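Local coordinates for hydrazine synthase subunit beta (Candidatus Kuenenia stuttgartiensis, PDB 5C2V), which forms part of the complex that condenses nitric oxide with ammonium to make hydrazine, where it may modulate passage of the hydroxylamine intermediate between two active sites, at residues Val79-Ile84 / Gln88-Ile93. Sequence-based numbering, arbitrary orientation.
Sequences VSVVDI and QEIKEI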
loop_
_atom_site.group_PDB
_atom_site.type_symbol
_atom_site.label_atom_id
_atom_site.label_comp_id
_atom_site.label_asym_id
_atom_site.label_seq_id
_atom_site.Cartn_x
_atom_site.Cartn_y
_atom_site.Cartn_z
ATOM N N VAL B 79 17.819 -60.797 23.755
ATOM C CA VAL B 79 18.869 -59.802 23.931
ATOM C C VAL B 79 20.213 -60.490 24.156
ATOM O O VAL B 79 20.378 -61.244 25.116
ATOM C CB VAL B 79 18.578 -58.864 25.122
ATOM C CG1 VAL B 79 19.776 -57.967 25.400
ATOM C CG2 VAL B 79 17.328 -58.036 24.863
ATOM N N SER B 80 21.167 -60.231 23.271
ATOM C CA SER B 80 22.499 -60.809 23.393
ATOM C C SER B 80 23.412 -59.932 24.242
ATOM O O SER B 80 23.355 -58.705 24.163
ATOM C CB SER B 80 23.119 -61.018 22.010
ATOM O OG SER B 80 22.319 -61.876 21.216
ATOM N N VAL B 81 24.248 -60.563 25.059
ATOM C CA VAL B 81 25.273 -59.835 25.797
ATOM C C VAL B 81 26.638 -60.126 25.185
ATOM O O VAL B 81 27.073 -61.276 25.136
ATOM C CB VAL B 81 25.283 -60.201 27.290
ATOM C CG1 VAL B 81 26.375 -59.428 28.014
ATOM C CG2 VAL B 81 23.926 -59.916 27.913
ATOM N N VAL B 82 27.307 -59.078 24.718
ATOM C CA VAL B 82 28.562 -59.236 23.994
ATOM C C VAL B 82 29.751 -58.689 24.773
ATOM O O VAL B 82 29.710 -57.569 25.282
ATOM C CB VAL B 82 28.499 -58.533 22.620
ATOM C CG1 VAL B 82 29.849 -58.598 21.915
ATOM C CG2 VAL B 82 27.408 -59.148 21.757
ATOM N N ASP B 83 30.811 -59.486 24.865
ATOM C CA ASP B 83 32.065 -59.013 25.430
ATOM C C ASP B 83 32.787 -58.209 24.355
ATOM O O ASP B 83 33.101 -58.732 23.286
ATOM C CB ASP B 83 32.923 -60.186 25.911
ATOM C CG ASP B 83 34.033 -59.753 26.848
ATOM O OD1 ASP B 83 35.020 -59.154 26.372
ATOM O OD2 ASP B 83 33.922 -60.021 28.064
ATOM N N ILE B 84 33.048 -56.937 24.640
ATOM C CA ILE B 84 33.578 -56.025 23.633
ATOM C C ILE B 84 35.045 -56.314 23.328
ATOM O O ILE B 84 35.473 -56.264 22.174
ATOM C CB ILE B 84 33.413 -54.555 24.074
ATOM C CG1 ILE B 84 31.926 -54.215 24.207
ATOM C CG2 ILE B 84 34.082 -53.611 23.086
ATOM C CD1 ILE B 84 31.648 -52.761 24.510
ATOM N N GLN B 88 32.961 -61.531 21.525
ATOM C CA GLN B 88 32.198 -62.774 21.607
ATOM C C GLN B 88 30.923 -62.591 22.434
ATOM O O GLN B 88 30.928 -61.868 23.431
ATOM C CB GLN B 88 33.072 -63.880 22.210
ATOM C CG GLN B 88 32.351 -65.182 22.528
ATOM C CD GLN B 88 32.011 -65.984 21.288
ATOM O OE1 GLN B 88 32.536 -65.728 20.204
ATOM N NE2 GLN B 88 31.131 -66.966 21.442
ATOM N N GLU B 89 29.835 -63.242 22.027
ATOM C CA GLU B 89 28.592 -63.183 22.794
ATOM C C GLU B 89 28.642 -64.152 23.968
ATOM O O GLU B 89 28.749 -65.363 23.775
ATOM C CB GLU B 89 27.392 -63.512 21.903
ATOM C CG GLU B 89 26.088 -63.689 22.667
ATOM C CD GLU B 89 25.041 -64.446 21.872
ATOM O OE1 GLU B 89 23.853 -64.402 22.258
ATOM O OE2 GLU B 89 25.407 -65.091 20.867
ATOM N N ILE B 90 28.562 -63.621 25.185
ATOM C CA ILE B 90 28.651 -64.467 26.371
ATOM C C ILE B 90 27.319 -64.948 26.955
ATOM O O ILE B 90 27.308 -65.854 27.788
ATOM C CB ILE B 90 29.417 -63.734 27.489
ATOM C CG1 ILE B 90 28.657 -62.474 27.911
ATOM C CG2 ILE B 90 30.824 -63.388 27.030
ATOM C CD1 ILE B 90 29.433 -61.571 28.846
ATOM N N LYS B 91 26.201 -64.364 26.526
ATOM C CA LYS B 91 24.895 -64.813 27.016
ATOM C C LYS B 91 23.738 -64.385 26.111
ATOM O O LYS B 91 23.863 -63.442 25.327
ATOM C CB LYS B 91 24.659 -64.300 28.442
ATOM C CG LYS B 91 23.614 -65.090 29.226
ATOM C CD LYS B 91 23.561 -64.672 30.687
ATOM C CE LYS B 91 22.515 -65.476 31.451
ATOM N NZ LYS B 91 22.491 -65.135 32.900
ATOM N N GLU B 92 22.608 -65.077 26.240
ATOM C CA GLU B 92 21.361 -64.656 25.609
ATOM C C GLU B 92 20.221 -64.629 26.626
ATOM O O GLU B 92 19.831 -65.667 27.162
ATOM C CB GLU B 92 20.998 -65.576 24.444
ATOM C CG GLU B 92 19.635 -65.280 23.834
ATOM C CD GLU B 92 19.254 -66.263 22.746
ATOM O OE1 GLU B 92 18.063 -66.305 22.368
ATOM O OE2 GLU B 92 20.144 -66.997 22.268
ATOM N N ILE B 93 19.687 -63.439 26.883
ATOM C CA ILE B 93 18.556 -63.278 27.791
ATOM C C ILE B 93 17.269 -63.187 26.982
ATOM O O ILE B 93 17.241 -62.547 25.938
ATOM C CB ILE B 93 18.707 -62.018 28.664
ATOM C CG1 ILE B 93 20.141 -61.898 29.181
ATOM C CG2 ILE B 93 17.707 -62.035 29.812
ATOM C CD1 ILE B 93 20.418 -60.608 29.912
#
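The carbonyl O of Val81 is gripped by two successive backbone amides of the facing strand: Ile90 N at 2.8 Å, and Lys91 N through a weak bond at 3.5 Å. Val81 N in turn donates an almost straight bond (175° at the hydrogen) to Lys91 O. Two residues, Ile90 and Lys91, thus sit opposite the single Val81, a classic beta bulge. The extra residue moves the register by one between Val81 and Val82; Val79 still exchanges two bonds with Ile93 at one end, while Asp83 N reaches Gln88 O at 2.8 Å at the other. Ile90 has a nearly helical backbone (psi -13°), and its CG1 stands between the backbone N and the carbonyl carbon (chi1 63°), which sets the branch slantwise across Val81, CG1 to CG1 at 3.8 Å. CD1 of Ile93 meets the other methyl, Val81 CG2, at 4.1 Å. Short branched valine suits this place, since each methyl serves a different isoleucine and Tyr70 adds to the same apolar patch. Ser80, Val82, Glu89 and Glu92 point to the other face. The extended chain of Glu89 is long enough to pass Val81 O and reach diagonally to Ser80, whose OG donates to Glu89 OE1 at 3.1 Å from above the carboxylate plane; the small hydroxyl also bonds Asn73. Glu92 forms salt bridges with Arg54 and Lys94. Strands 78-83 and 88-94, joined by a short turn in which Asp83 OD1 accepts a bond from Arg86 N, make the outer hairpin of a four-stranded antiparallel blade of the beta-propeller.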